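Local coordinates for protein hypothetic aldehyde deformylating oxygenase (PDB 5V4T) that binds iron at a carboxylate- and histidine-lined site in a ferritin-like helical bundle and probably acts as an oxidoreductase with aldehyde deformylating oxygenase activity, at residues 15-20 with 69-74; 25-30 with 76-81; 61-66 with 132-137. All blocks are in the same frame, centred on the assembly; numbering follows the deposited sequence.

Contact 1: residues 15-20 with 69-74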
ATOM      1  N   GLY A  15       3.658  -0.096 -16.319  1.00 19.20           N
ATOM      2  CA  GLY A  15       4.224  -0.290 -14.991  1.00 19.82           C
ATOM      3  C   GLY A  15       3.594   0.614 -13.951  1.00 17.93           C
ATOM      4  O   GLY A  15       3.337   0.196 -12.789  1.00 16.89           O
ATOM      5  N   ILE A  16       3.367   1.852 -14.325  1.00 16.02           N
ATOM      6  CA  ILE A  16       2.703   2.788 -13.433  1.00 16.32           C
ATOM      7  C   ILE A  16       1.291   2.348 -13.119  1.00 17.47           C
ATOM      8  O   ILE A  16       0.821   2.404 -11.975  1.00 15.26           O
ATOM      9  CB  ILE A  16       2.717   4.231 -14.021  1.00 16.08           C
ATOM     10  CG1 ILE A  16       4.166   4.745 -14.095  1.00 16.06           C
ATOM     11  CG2 ILE A  16       1.721   5.140 -13.289  1.00 15.70           C
ATOM     12  CD1 ILE A  16       4.332   6.105 -14.704  1.00 16.87           C
ATOM     13  N   LYS A  17       0.555   1.914 -14.149  1.00 16.40           N
ATOM     14  CA  LYS A  17      -0.760   1.418 -13.907  1.00 17.27           C
ATOM     15  C   LYS A  17      -0.749   0.186 -13.047  1.00 17.31           C
ATOM     16  O   LYS A  17      -1.645  -0.005 -12.229  1.00 17.65           O
ATOM     17  CB  LYS A  17      -1.478   1.084 -15.230  1.00 17.76           C
ATOM     18  CG  LYS A  17      -1.932   2.315 -15.969  1.00 19.74           C
ATOM     19  CD  LYS A  17      -2.659   1.887 -17.248  1.00 21.86           C
ATOM     20  CE  LYS A  17      -4.018   1.300 -16.928  1.00 24.45           C
ATOM     21  NZ  LYS A  17      -4.725   0.896 -18.193  1.00 30.10           N
ATOM     22  N   TYR A  18       0.230  -0.685 -13.241  1.00 18.19           N
ATOM     23  CA  TYR A  18       0.271  -1.934 -12.461  1.00 19.42           C
ATOM     24  C   TYR A  18       0.458  -1.668 -10.973  1.00 19.01           C
ATOM     25  O   TYR A  18      -0.305  -2.173 -10.124  1.00 17.95           O
ATOM     26  CB  TYR A  18       1.368  -2.806 -12.934  1.00 19.70           C
ATOM     27  CG  TYR A  18       1.575  -4.079 -12.147  1.00 21.91           C
ATOM     28  CD1 TYR A  18       0.669  -5.145 -12.260  1.00 24.54           C
ATOM     29  CD2 TYR A  18       2.609  -4.198 -11.226  1.00 21.78           C
ATOM     30  CE1 TYR A  18       0.876  -6.308 -11.556  1.00 21.13           C
ATOM     31  CE2 TYR A  18       2.815  -5.388 -10.520  1.00 22.47           C
ATOM     32  CZ  TYR A  18       1.903  -6.432 -10.697  1.00 22.23           C
ATOM     33  OH  TYR A  18       2.045  -7.615  -9.978  1.00 22.02           O
ATOM     34  N   LEU A  19       1.386  -0.772 -10.710  1.00 17.33           N
ATOM     35  CA  LEU A  19       1.639  -0.384  -9.321  1.00 16.70           C
ATOM     36  C   LEU A  19       0.484   0.405  -8.738  1.00 17.29           C
ATOM     37  O   LEU A  19       0.113   0.224  -7.597  1.00 18.85           O
ATOM     38  CB  LEU A  19       2.945   0.388  -9.177  1.00 18.65           C
ATOM     39  CG  LEU A  19       4.172  -0.469  -9.363  1.00 20.39           C
ATOM     40  CD1 LEU A  19       5.356   0.459  -9.526  1.00 22.02           C
ATOM     41  CD2 LEU A  19       4.364  -1.476  -8.218  1.00 22.56           C
ATOM     42  N   SER A  20      -0.106   1.321  -9.499  1.00 16.22           N
ATOM     43  CA  SER A  20      -1.238   2.086  -9.040  1.00 15.62           C
ATOM     44  C   SER A  20      -2.416   1.179  -8.665  1.00 16.06           C
ATOM     45  O   SER A  20      -3.140   1.458  -7.700  1.00 15.94           O
ATOM     46  CB  SER A  20      -1.691   3.116 -10.065  1.00 16.06           C
ATOM     47  OG  SER A  20      -0.646   4.025 -10.318  1.00 15.03           O
ATOM     48  N   LYS A  69      -9.280   7.896 -14.943  1.00 23.94           N
ATOM     49  CA  LYS A  69     -10.567   7.969 -15.730  1.00 33.70           C
ATOM     50  C   LYS A  69     -10.352   7.559 -17.198  1.00 30.85           C
ATOM     51  O   LYS A  69     -11.127   6.799 -17.759  1.00 30.75           O
ATOM     52  CB  LYS A  69     -11.110   9.413 -15.736  1.00 36.35           C
ATOM     53  CG  LYS A  69     -11.815   9.882 -14.479  1.00 40.07           C
ATOM     54  CD  LYS A  69     -12.782   8.829 -13.985  1.00 46.18           C
ATOM     55  CE  LYS A  69     -13.732   9.349 -12.934  1.00 45.83           C
ATOM     56  NZ  LYS A  69     -14.369   8.157 -12.342  1.00 46.10           N
ATOM     57  N   GLU A  70      -9.299   8.116 -17.797  1.00 28.17           N
ATOM     58  CA  GLU A  70      -8.967   7.976 -19.233  1.00 27.47           C
ATOM     59  C   GLU A  70      -7.963   6.894 -19.598  1.00 30.56           C
ATOM     60  O   GLU A  70      -7.466   6.785 -20.750  1.00 27.45           O
ATOM     61  CB  GLU A  70      -8.592   9.351 -19.775  1.00 32.94           C
ATOM     62  CG  GLU A  70      -9.768  10.315 -19.578  1.00 36.99           C
ATOM     63  CD  GLU A  70      -9.555  11.704 -20.148  1.00 46.48           C
ATOM     64  OE1 GLU A  70      -8.408  12.060 -20.471  1.00 52.39           O
ATOM     65  OE2 GLU A  70     -10.554  12.458 -20.286  1.00 51.48           O
ATOM     66  N   ASP A  71      -7.643   6.067 -18.621  1.00 23.88           N
ATOM     67  CA  ASP A  71      -6.798   4.916 -18.856  1.00 24.88           C
ATOM     68  C   ASP A  71      -7.051   3.998 -17.670  1.00 22.97           C
ATOM     69  O   ASP A  71      -6.199   3.795 -16.818  1.00 22.18           O
ATOM     70  CB  ASP A  71      -5.354   5.315 -19.038  1.00 24.54           C
ATOM     71  CG  ASP A  71      -4.485   4.224 -19.647  1.00 25.93           C
ATOM     72  OD1 ASP A  71      -4.959   3.075 -19.860  1.00 24.10           O
ATOM     73  OD2 ASP A  71      -3.311   4.520 -19.940  1.00 25.30           O
ATOM     74  N   PRO A  72      -8.241   3.385 -17.625  1.00 25.49           N
ATOM     75  CA  PRO A  72      -8.638   2.778 -16.358  1.00 23.79           C
ATOM     76  C   PRO A  72      -7.858   1.558 -15.906  1.00 22.13           C
ATOM     77  O   PRO A  72      -7.245   0.840 -16.689  1.00 23.29           O
ATOM     78  CB  PRO A  72     -10.132   2.448 -16.562  1.00 25.92           C
ATOM     79  CG  PRO A  72     -10.565   3.250 -17.757  1.00 27.47           C
ATOM     80  CD  PRO A  72      -9.355   3.469 -18.596  1.00 26.92           C
ATOM     81  N   LEU A  73      -7.847   1.367 -14.584  1.00 21.50           N
ATOM     82  CA  LEU A  73      -7.092   0.334 -13.940  1.00 24.13           C
ATOM     83  C   LEU A  73      -7.816  -1.010 -13.885  1.00 27.99           C
ATOM     84  O   LEU A  73      -7.317  -1.977 -13.334  1.00 30.62           O
ATOM     85  CB  LEU A  73      -6.722   0.775 -12.504  1.00 23.72           C
ATOM     86  CG  LEU A  73      -5.856   2.054 -12.380  1.00 23.56           C
ATOM     87  CD1 LEU A  73      -5.494   2.308 -10.910  1.00 23.76           C
ATOM     88  CD2 LEU A  73      -4.594   1.963 -13.200  1.00 22.50           C
ATOM     89  N   THR A  74      -9.018  -1.034 -14.419  1.00 31.15           N
ATOM     90  CA  THR A  74      -9.778  -2.301 -14.522  1.00 36.51           C
ATOM     91  C   THR A  74      -9.072  -3.307 -15.420  1.00 34.24           C
ATOM     92  O   THR A  74      -9.276  -4.485 -15.299  1.00 40.70           O
ATOM     93  CB  THR A  74     -11.188  -1.985 -15.010  1.00 39.25           C
ATOM     94  OG1 THR A  74     -11.126  -1.083 -16.122  1.00 38.30           O
ATOM     95  CG2 THR A  74     -11.953  -1.329 -13.906  1.00 42.86           C
TER

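Contact 2: residues 25-30 with 76-81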
ATOM      1  N   PRO A  25      -7.290  -1.280  -6.507  1.00 20.28           N
ATOM      2  CA  PRO A  25      -7.406  -2.526  -7.270  1.00 21.73           C
ATOM      3  C   PRO A  25      -8.749  -2.663  -7.985  1.00 22.22           C
ATOM      4  O   PRO A  25      -9.604  -3.486  -7.598  1.00 25.75           O
ATOM      5  CB  PRO A  25      -7.216  -3.604  -6.194  1.00 21.92           C
ATOM      6  CG  PRO A  25      -7.750  -2.965  -4.934  1.00 20.42           C
ATOM      7  CD  PRO A  25      -7.256  -1.541  -5.046  1.00 21.66           C
ATOM      8  N   ALA A  26      -8.943  -1.810  -8.976  1.00 23.27           N
ATOM      9  CA  ALA A  26     -10.220  -1.629  -9.610  1.00 26.95           C
ATOM     10  C   ALA A  26     -10.764  -2.922 -10.194  1.00 29.47           C
ATOM     11  O   ALA A  26     -11.955  -3.099 -10.146  1.00 31.89           O
ATOM     12  CB  ALA A  26     -10.124  -0.568 -10.710  1.00 28.40           C
ATOM     13  N   SER A  27      -9.915  -3.808 -10.725  1.00 30.88           N
ATOM     14  CA  SER A  27     -10.375  -5.073 -11.326  1.00 30.36           C
ATOM     15  C   SER A  27     -11.046  -6.003 -10.308  1.00 34.93           C
ATOM     16  O   SER A  27     -11.840  -6.873 -10.682  1.00 37.39           O
ATOM     17  CB  SER A  27      -9.217  -5.827 -11.984  1.00 32.05           C
ATOM     18  OG  SER A  27      -8.268  -6.294 -11.004  1.00 31.33           O
ATOM     19  N   ILE A  28     -10.734  -5.859  -9.031  1.00 29.09           N
ATOM     20  CA  ILE A  28     -11.283  -6.782  -8.039  1.00 34.72           C
ATOM     21  C   ILE A  28     -11.710  -6.196  -6.700  1.00 37.28           C
ATOM     22  O   ILE A  28     -11.897  -6.950  -5.741  1.00 41.70           O
ATOM     23  CB  ILE A  28     -10.318  -7.933  -7.748  1.00 36.16           C
ATOM     24  CG1 ILE A  28      -8.952  -7.384  -7.340  1.00 39.56           C
ATOM     25  CG2 ILE A  28     -10.231  -8.890  -8.935  1.00 40.95           C
ATOM     26  CD1 ILE A  28      -8.098  -8.428  -6.670  1.00 41.47           C
ATOM     27  N   MET A  29     -11.909  -4.889  -6.608  1.00 37.65           N
ATOM     28  CA  MET A  29     -12.136  -4.295  -5.278  1.00 39.86           C
ATOM     29  C   MET A  29     -13.482  -4.670  -4.623  1.00 38.98           C
ATOM     30  O   MET A  29     -13.573  -4.723  -3.360  1.00 31.07           O
ATOM     31  CB  MET A  29     -11.935  -2.775  -5.297  1.00 42.30           C
ATOM     32  CG  MET A  29     -12.926  -1.974  -6.107  1.00 46.86           C
ATOM     33  SD  MET A  29     -12.233  -0.311  -6.236  1.00 60.75           S
ATOM     34  CE  MET A  29     -11.756   0.057  -4.550  1.00 52.11           C
ATOM     35  N   ASP A  30     -14.509  -4.941  -5.452  1.00 36.77           N
ATOM     36  CA  ASP A  30     -15.800  -5.519  -4.939  1.00 37.90           C
ATOM     37  C   ASP A  30     -15.629  -6.752  -4.045  1.00 31.70           C
ATOM     38  O   ASP A  30     -16.464  -7.019  -3.170  1.00 29.67           O
ATOM     39  CB  ASP A  30     -16.716  -5.897  -6.094  1.00 41.45           C
ATOM     40  CG  ASP A  30     -17.373  -4.686  -6.740  1.00 50.41           C
ATOM     41  OD1 ASP A  30     -16.962  -3.527  -6.464  1.00 57.18           O
ATOM     42  OD2 ASP A  30     -18.313  -4.894  -7.531  1.00 55.64           O
ATOM     43  N   VAL A  76      -6.086  -4.185 -15.056  1.00 32.53           N
ATOM     44  CA  VAL A  76      -4.945  -4.726 -14.374  1.00 28.69           C
ATOM     45  C   VAL A  76      -5.318  -5.853 -13.459  1.00 24.85           C
ATOM     46  O   VAL A  76      -6.056  -5.620 -12.511  1.00 27.20           O
ATOM     47  CB  VAL A  76      -4.234  -3.648 -13.479  1.00 29.69           C
ATOM     48  CG1 VAL A  76      -2.994  -4.215 -12.833  1.00 30.49           C
ATOM     49  CG2 VAL A  76      -3.866  -2.421 -14.304  1.00 35.71           C
ATOM     50  N   ARG A  77      -4.663  -6.994 -13.661  1.00 25.76           N
ATOM     51  CA  ARG A  77      -4.821  -8.163 -12.787  1.00 27.99           C
ATOM     52  C   ARG A  77      -3.830  -8.055 -11.618  1.00 25.79           C
ATOM     53  O   ARG A  77      -2.631  -7.932 -11.836  1.00 27.00           O
ATOM     54  CB  ARG A  77      -4.584  -9.469 -13.560  1.00 32.59           C
ATOM     55  CG  ARG A  77      -4.633 -10.748 -12.735  1.00 38.18           C
ATOM     56  CD  ARG A  77      -4.638 -11.989 -13.640  1.00 44.17           C
ATOM     57  NE  ARG A  77      -5.775 -11.957 -14.577  1.00 53.38           N
ATOM     58  CZ  ARG A  77      -6.986 -12.481 -14.360  1.00 57.86           C
ATOM     59  NH1 ARG A  77      -7.268 -13.130 -13.235  1.00 58.89           N
ATOM     60  NH2 ARG A  77      -7.927 -12.364 -15.296  1.00 60.45           N
ATOM     61  N   LEU A  78      -4.352  -8.136 -10.402  1.00 24.18           N
ATOM     62  CA  LEU A  78      -3.519  -8.178  -9.187  1.00 24.36           C
ATOM     63  C   LEU A  78      -2.950  -9.549  -8.964  1.00 26.11           C
ATOM     64  O   LEU A  78      -3.628 -10.558  -9.216  1.00 26.20           O
ATOM     65  CB  LEU A  78      -4.318  -7.747  -7.970  1.00 25.34           C
ATOM     66  CG  LEU A  78      -4.616  -6.245  -7.749  1.00 25.58           C
ATOM     67  CD1 LEU A  78      -3.314  -5.437  -7.671  1.00 26.18           C
ATOM     68  CD2 LEU A  78      -5.544  -5.648  -8.793  1.00 25.89           C
ATOM     69  N   PRO A  79      -1.718  -9.623  -8.434  1.00 24.61           N
ATOM     70  CA  PRO A  79      -1.159 -10.939  -8.211  1.00 26.72           C
ATOM     71  C   PRO A  79      -1.801 -11.755  -7.063  1.00 27.29           C
ATOM     72  O   PRO A  79      -2.433 -11.205  -6.134  1.00 23.59           O
ATOM     73  CB  PRO A  79       0.299 -10.634  -7.962  1.00 28.83           C
ATOM     74  CG  PRO A  79       0.293  -9.296  -7.310  1.00 28.22           C
ATOM     75  CD  PRO A  79      -0.784  -8.561  -8.036  1.00 26.20           C
ATOM     76  N   PRO A  80      -1.628 -13.087  -7.086  1.00 28.96           N
ATOM     77  CA  PRO A  80      -2.314 -13.924  -6.123  1.00 27.95           C
ATOM     78  C   PRO A  80      -1.975 -13.608  -4.658  1.00 24.72           C
ATOM     79  O   PRO A  80      -2.833 -13.692  -3.788  1.00 24.11           O
ATOM     80  CB  PRO A  80      -1.799 -15.329  -6.465  1.00 30.01           C
ATOM     81  CG  PRO A  80      -1.320 -15.236  -7.843  1.00 31.86           C
ATOM     82  CD  PRO A  80      -0.782 -13.873  -8.017  1.00 32.53           C
ATOM     83  N   SER A  81      -0.717 -13.281  -4.402  1.00 22.55           N
ATOM     84  CA  SER A  81      -0.280 -12.951  -3.039  1.00 21.15           C
ATOM     85  C   SER A  81      -0.915 -11.644  -2.544  1.00 20.07           C
ATOM     86  O   SER A  81      -1.116 -11.462  -1.318  1.00 20.19           O
ATOM     87  CB  SER A  81       1.252 -12.886  -2.949  1.00 22.84           C
ATOM     88  OG  SER A  81       1.839 -14.218  -3.017  1.00 25.07           O
TER
HETATM   89  O   HOH W   1      -7.078  -3.329 -10.946  1.00 26.44           O
HETATM   90  O   HOH W   2      -7.230  -8.794 -10.308  1.00 30.30           O

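Contact 3: residues 61-66 with 132-137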
ATOM      1  N   PHE A  61      -7.958   6.621  -2.810  1.00 15.63           N
ATOM      2  CA  PHE A  61      -8.745   5.920  -3.841  1.00 17.02           C
ATOM      3  C   PHE A  61      -9.259   6.877  -4.830  1.00 19.68           C
ATOM      4  O   PHE A  61      -9.178   6.635  -6.058  1.00 19.52           O
ATOM      5  CB  PHE A  61      -9.961   5.259  -3.215  1.00 20.87           C
ATOM      6  CG  PHE A  61      -9.715   3.914  -2.651  1.00 25.41           C
ATOM      7  CD1 PHE A  61      -8.429   3.387  -2.441  1.00 29.71           C
ATOM      8  CD2 PHE A  61     -10.821   3.189  -2.230  1.00 34.39           C
ATOM      9  CE1 PHE A  61      -8.259   2.146  -1.879  1.00 33.52           C
ATOM     10  CE2 PHE A  61     -10.657   1.942  -1.668  1.00 41.65           C
ATOM     11  CZ  PHE A  61      -9.373   1.422  -1.489  1.00 40.42           C
ATOM     12  N   ASP A  62      -9.775   7.986  -4.350  1.00 18.22           N
ATOM     13  CA  ASP A  62     -10.361   8.984  -5.261  1.00 21.33           C
ATOM     14  C   ASP A  62      -9.300   9.590  -6.184  1.00 20.30           C
ATOM     15  O   ASP A  62      -9.581   9.879  -7.324  1.00 20.77           O
ATOM     16  CB  ASP A  62     -11.126  10.051  -4.529  1.00 23.33           C
ATOM     17  CG  ASP A  62     -12.413   9.496  -3.883  1.00 27.36           C
ATOM     18  OD1 ASP A  62     -12.865   8.400  -4.294  1.00 35.19           O
ATOM     19  OD2 ASP A  62     -12.899  10.094  -2.914  1.00 32.29           O
ATOM     20  N   PHE A  63      -8.098   9.831  -5.692  1.00 16.81           N
ATOM     21  CA  PHE A  63      -6.996  10.321  -6.527  1.00 15.76           C
ATOM     22  C   PHE A  63      -6.729   9.358  -7.708  1.00 16.04           C
ATOM     23  O   PHE A  63      -6.585   9.780  -8.872  1.00 17.64           O
ATOM     24  CB  PHE A  63      -5.769  10.556  -5.663  1.00 16.77           C
ATOM     25  CG  PHE A  63      -4.509  10.660  -6.443  1.00 15.98           C
ATOM     26  CD1 PHE A  63      -4.189  11.829  -7.130  1.00 16.52           C
ATOM     27  CD2 PHE A  63      -3.691   9.559  -6.557  1.00 16.68           C
ATOM     28  CE1 PHE A  63      -3.065  11.892  -7.928  1.00 16.26           C
ATOM     29  CE2 PHE A  63      -2.537   9.614  -7.316  1.00 17.15           C
ATOM     30  CZ  PHE A  63      -2.253  10.793  -8.029  1.00 17.60           C
ATOM     31  N   PHE A  64      -6.629   8.071  -7.413  1.00 15.24           N
ATOM     32  CA  PHE A  64      -6.304   7.117  -8.479  1.00 16.18           C
ATOM     33  C   PHE A  64      -7.490   6.992  -9.431  1.00 17.36           C
ATOM     34  O   PHE A  64      -7.291   6.922 -10.626  1.00 18.54           O
ATOM     35  CB  PHE A  64      -5.900   5.761  -7.918  1.00 16.19           C
ATOM     36  CG  PHE A  64      -4.544   5.763  -7.299  1.00 15.49           C
ATOM     37  CD1 PHE A  64      -3.380   5.849  -8.097  1.00 17.35           C
ATOM     38  CD2 PHE A  64      -4.397   5.784  -5.898  1.00 15.55           C
ATOM     39  CE1 PHE A  64      -2.108   5.840  -7.504  1.00 16.54           C
ATOM     40  CE2 PHE A  64      -3.139   5.785  -5.356  1.00 15.05           C
ATOM     41  CZ  PHE A  64      -2.010   5.854  -6.138  1.00 15.42           C
ATOM     42  N   ASN A  65      -8.687   6.981  -8.893  1.00 18.51           N
ATOM     43  CA  ASN A  65      -9.863   6.804  -9.774  1.00 19.93           C
ATOM     44  C   ASN A  65      -9.988   7.978 -10.698  1.00 20.83           C
ATOM     45  O   ASN A  65     -10.222   7.802 -11.872  1.00 21.70           O
ATOM     46  CB  ASN A  65     -11.080   6.599  -8.879  1.00 22.98           C
ATOM     47  CG  ASN A  65     -12.366   6.451  -9.654  1.00 28.28           C
ATOM     48  OD1 ASN A  65     -12.519   5.550 -10.452  1.00 32.28           O
ATOM     49  ND2 ASN A  65     -13.270   7.355  -9.435  1.00 36.45           N
ATOM     50  N   GLU A  66      -9.778   9.181 -10.201  1.00 20.94           N
ATOM     51  CA  GLU A  66      -9.835  10.367 -11.037  1.00 24.22           C
ATOM     52  C   GLU A  66      -8.705  10.448 -12.032  1.00 22.26           C
ATOM     53  O   GLU A  66      -8.897  10.786 -13.191  1.00 22.29           O
ATOM     54  CB  GLU A  66      -9.817  11.635 -10.187  1.00 26.15           C
ATOM     55  CG  GLU A  66     -11.101  11.820  -9.367  1.00 35.52           C
ATOM     56  CD  GLU A  66     -12.381  11.839 -10.229  1.00 44.37           C
ATOM     57  OE1 GLU A  66     -12.345  12.339 -11.403  1.00 45.09           O
ATOM     58  OE2 GLU A  66     -13.431  11.350  -9.726  1.00 52.40           O
ATOM     59  N   LEU A 132       3.499  15.623 -13.762  1.00 16.09           N
ATOM     60  CA  LEU A 132       3.576  16.508 -12.612  1.00 15.97           C
ATOM     61  C   LEU A 132       2.446  16.367 -11.622  1.00 16.31           C
ATOM     62  O   LEU A 132       2.709  16.334 -10.420  1.00 14.78           O
ATOM     63  CB  LEU A 132       3.650  17.974 -13.026  1.00 17.47           C
ATOM     64  CG  LEU A 132       4.830  18.309 -13.900  1.00 19.31           C
ATOM     65  CD1 LEU A 132       4.891  19.810 -14.162  1.00 23.58           C
ATOM     66  CD2 LEU A 132       6.159  17.846 -13.298  1.00 22.39           C
ATOM     67  N   LYS A 133       1.195  16.286 -12.088  1.00 14.38           N
ATOM     68  CA  LYS A 133       0.075  16.118 -11.182  1.00 15.11           C
ATOM     69  C   LYS A 133       0.136  14.759 -10.527  1.00 13.57           C
ATOM     70  O   LYS A 133      -0.164  14.637  -9.351  1.00 14.40           O
ATOM     71  CB  LYS A 133      -1.246  16.299 -11.936  1.00 18.00           C
ATOM     72  CG  LYS A 133      -1.398  17.720 -12.427  1.00 21.23           C
ATOM     73  CD  LYS A 133      -2.684  17.805 -13.245  1.00 25.16           C
ATOM     74  CE  LYS A 133      -2.733  19.084 -14.018  1.00 30.68           C
ATOM     75  NZ  LYS A 133      -3.978  19.055 -14.847  1.00 34.71           N
ATOM     76  N   PHE A 134       0.507  13.732 -11.272  1.00 13.22           N
ATOM     77  CA  PHE A 134       0.619  12.407 -10.690  1.00 13.39           C
ATOM     78  C   PHE A 134       1.660  12.436  -9.573  1.00 14.45           C
ATOM     79  O   PHE A 134       1.438  11.912  -8.471  1.00 13.31           O
ATOM     80  CB  PHE A 134       0.967  11.350 -11.730  1.00 14.00           C
ATOM     81  CG  PHE A 134       0.828   9.942 -11.217  1.00 13.28           C
ATOM     82  CD1 PHE A 134      -0.403   9.328 -11.082  1.00 14.54           C
ATOM     83  CD2 PHE A 134       1.941   9.269 -10.803  1.00 14.94           C
ATOM     84  CE1 PHE A 134      -0.513   8.028 -10.635  1.00 14.25           C
ATOM     85  CE2 PHE A 134       1.847   7.988 -10.346  1.00 15.89           C
ATOM     86  CZ  PHE A 134       0.626   7.345 -10.296  1.00 15.75           C
ATOM     87  N   ASN A 135       2.826  13.015  -9.879  1.00 13.57           N
ATOM     88  CA  ASN A 135       3.905  13.057  -8.912  1.00 12.94           C
ATOM     89  C   ASN A 135       3.498  13.781  -7.631  1.00 13.19           C
ATOM     90  O   ASN A 135       3.781  13.301  -6.547  1.00 12.52           O
ATOM     91  CB  ASN A 135       5.125  13.724  -9.501  1.00 13.70           C
ATOM     92  CG  ASN A 135       6.284  13.649  -8.581  1.00 14.75           C
ATOM     93  OD1 ASN A 135       6.669  14.685  -7.954  1.00 16.55           O
ATOM     94  ND2 ASN A 135       6.908  12.497  -8.507  1.00 15.62           N
ATOM     95  N   GLU A 136       2.798  14.901  -7.756  1.00 12.72           N
ATOM     96  CA  GLU A 136       2.379  15.633  -6.576  1.00 14.56           C
ATOM     97  C   GLU A 136       1.401  14.828  -5.764  1.00 13.71           C
ATOM     98  O   GLU A 136       1.458  14.829  -4.502  1.00 14.47           O
ATOM     99  CB  GLU A 136       1.758  16.960  -6.985  1.00 15.92           C
ATOM    100  CG  GLU A 136       1.287  17.798  -5.803  1.00 16.91           C
ATOM    101  CD  GLU A 136       2.361  18.219  -4.827  1.00 21.15           C
ATOM    102  OE1 GLU A 136       3.566  18.251  -5.129  1.00 21.16           O
ATOM    103  OE2 GLU A 136       1.967  18.552  -3.705  1.00 22.45           O
ATOM    104  N   GLY A 137       0.550  14.062  -6.438  1.00 13.15           N
ATOM    105  CA  GLY A 137      -0.405  13.224  -5.761  1.00 13.11           C
ATOM    106  C   GLY A 137       0.324  12.126  -4.981  1.00 13.25           C
ATOM    107  O   GLY A 137       0.009  11.844  -3.809  1.00 13.29           O
TER

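Contact 1: residues 15-20 with 69-74
In this ferritin-like helical bundle, the loop that leads from helix 49-67 to helix 80-93 is tied to the flank of helix 10-23 by one lysine and one leucine. K17 leaves the helix with CG anti to its carbonyl carbon, and its chain runs straight until it bends at chi3 (72°), which swings CE and NZ in among the loop carbonyls. There two bonds from 69-74 hold NZ. It forms a salt bridge to D71 OD1 at 2.8 Å, meeting the carboxylate from above its plane, and a hydrogen bond to the carbonyl oxygen of P72, where NZ is 2.9 Å from P72 O and again stands out of the carbonyl plane. T75 OG1, further along the same loop, is also hydrogen-bonded to NZ. The D71 side chain crosses the lysine at about a right angle, so that K17 CD also lies 3.7 Å from D71 OD1; the second carboxylate oxygen, D71 OD2, accepts from W5 NE1. Nearer the helix, L73 lays both methyls against it: CD2 against K17, 3.8 Å from its CB, and CD1 against S20, 4.0 Å from its CB. S20 keeps its own hydroxyl inside the helix, OG donating to I16 O at 2.7 Å, so that this carbonyl takes both the amide and the hydroxyl of S20. An alanine in place of K17 would remove the ammonium and would probably leave D71 without its ion pair and the loop carbonyl of P72 without this donor, loosening the loop from the helix. Around this point I16 and L19 pack on helix 98-128, I16 and S20 touch F134 of helix 132-155, and Y18 meets P79 just ahead of helix 80-93.

Contact 2: residues 25-30 with 76-81
S27 carries the polar half of a loop-to-loop contact in the ferritin-like helical bundle: residues 25-30 link helix 10-23 to helix 34-46, and residues 76-81 run into helix 80-93, with P79 at its N-cap. S27 CB points at the facing segment and lies 3.2 Å from V76 O. With chi1 at 67°, OG is tucked between the S27 N and C atoms, and this sets the hydroxyl facing V76 O. OG donates to V76 O at 2.8 Å, within the plane of that carbonyl and at a C=O...O angle of 149°. The same hydroxyl oxygen accepts from a water that in turn takes the amide hydrogen of L78. A second water receives the S27 amide and donates to V76 O, so V76 O is held by both the hydroxyl and a water. S27 thus joins the two segments directly and through two bridges.

The apolar half gathers on L78, whose CG is anti to its carbonyl carbon. Its CD2 abuts P25 CB at 3.7 Å, and the oblique I28 side chain brings CD1 to 4.1 Å from L78 CB. The turn that presents these residues is pinned by I28 N donating to P25 O. Beyond the two segments, L78 also packs on H22 and V76 on Y18 and A21, all of helix 10-23, while P25 and I28 rest on Y82 and I83 of helix 80-93. Where the apolar and polar halves meet, S27 OG stands 3.6 Å from L78 CD2.

Contact 3: residues 61-66 with 132-137
F63 reaches across from helix 49-67 with CG anti to its backbone N (chi1 163°), which sends the ring straight at helix 132-155. The CE1 and CZ end of the ring lies against G137: CE1 is 3.7 Å from G137 CA, with G137 C over one face of the ring and K133 O near its plane at the edge. A beta carbon on G137 would come to 2.2 Å of F63 CE1, so the missing side chain is what lets the phenyl sit against the backbone. The two segments run nearly antiparallel, at 166°, with axes 11.3 Å apart, a wide spacing filled by aromatic rings within the ferritin-like bundle. F134 also has CG anti to its N and swings in to meet F63 obliquely, planes at 38°, CD1 lying 3.9 Å from F63 CZ. F64 completes the group: F63 CD2 stands 3.8 Å above the plane of the F64 ring, over its centre, while F64 CE1 touches F134 CE1 at 4.1 Å. Farther out, I141 backs both F63 and F64, and D2 accepts from the amides of K133 and F134 at the start of helix 132-155.

Overall arrangement
Helix 10-23 and the loop that follows it join the three contacts. Contacts 1 and 2 fasten successive parts of the connection that ends at helix 80-93, their centres about 11 Å apart, and touch at several points, among them Y18 CD1 against V76 CG1 at 3.8 Å. Contact 3 lies about 11 Å from contact 1, centre to centre, and S20 packs between them, its OG 3.6 Å from F134 CZ and 3.7 Å from F64 CE1. Contacts 2 and 3 are about 19 Å apart, yet M29 CE packs 3.6 Å from F61 CE2. The iron, bound by E57, E111, E145 and H148, is about 10 Å from the F64 side chain and about 12 Å from that of P25, whereas contact 1 lies away from the site.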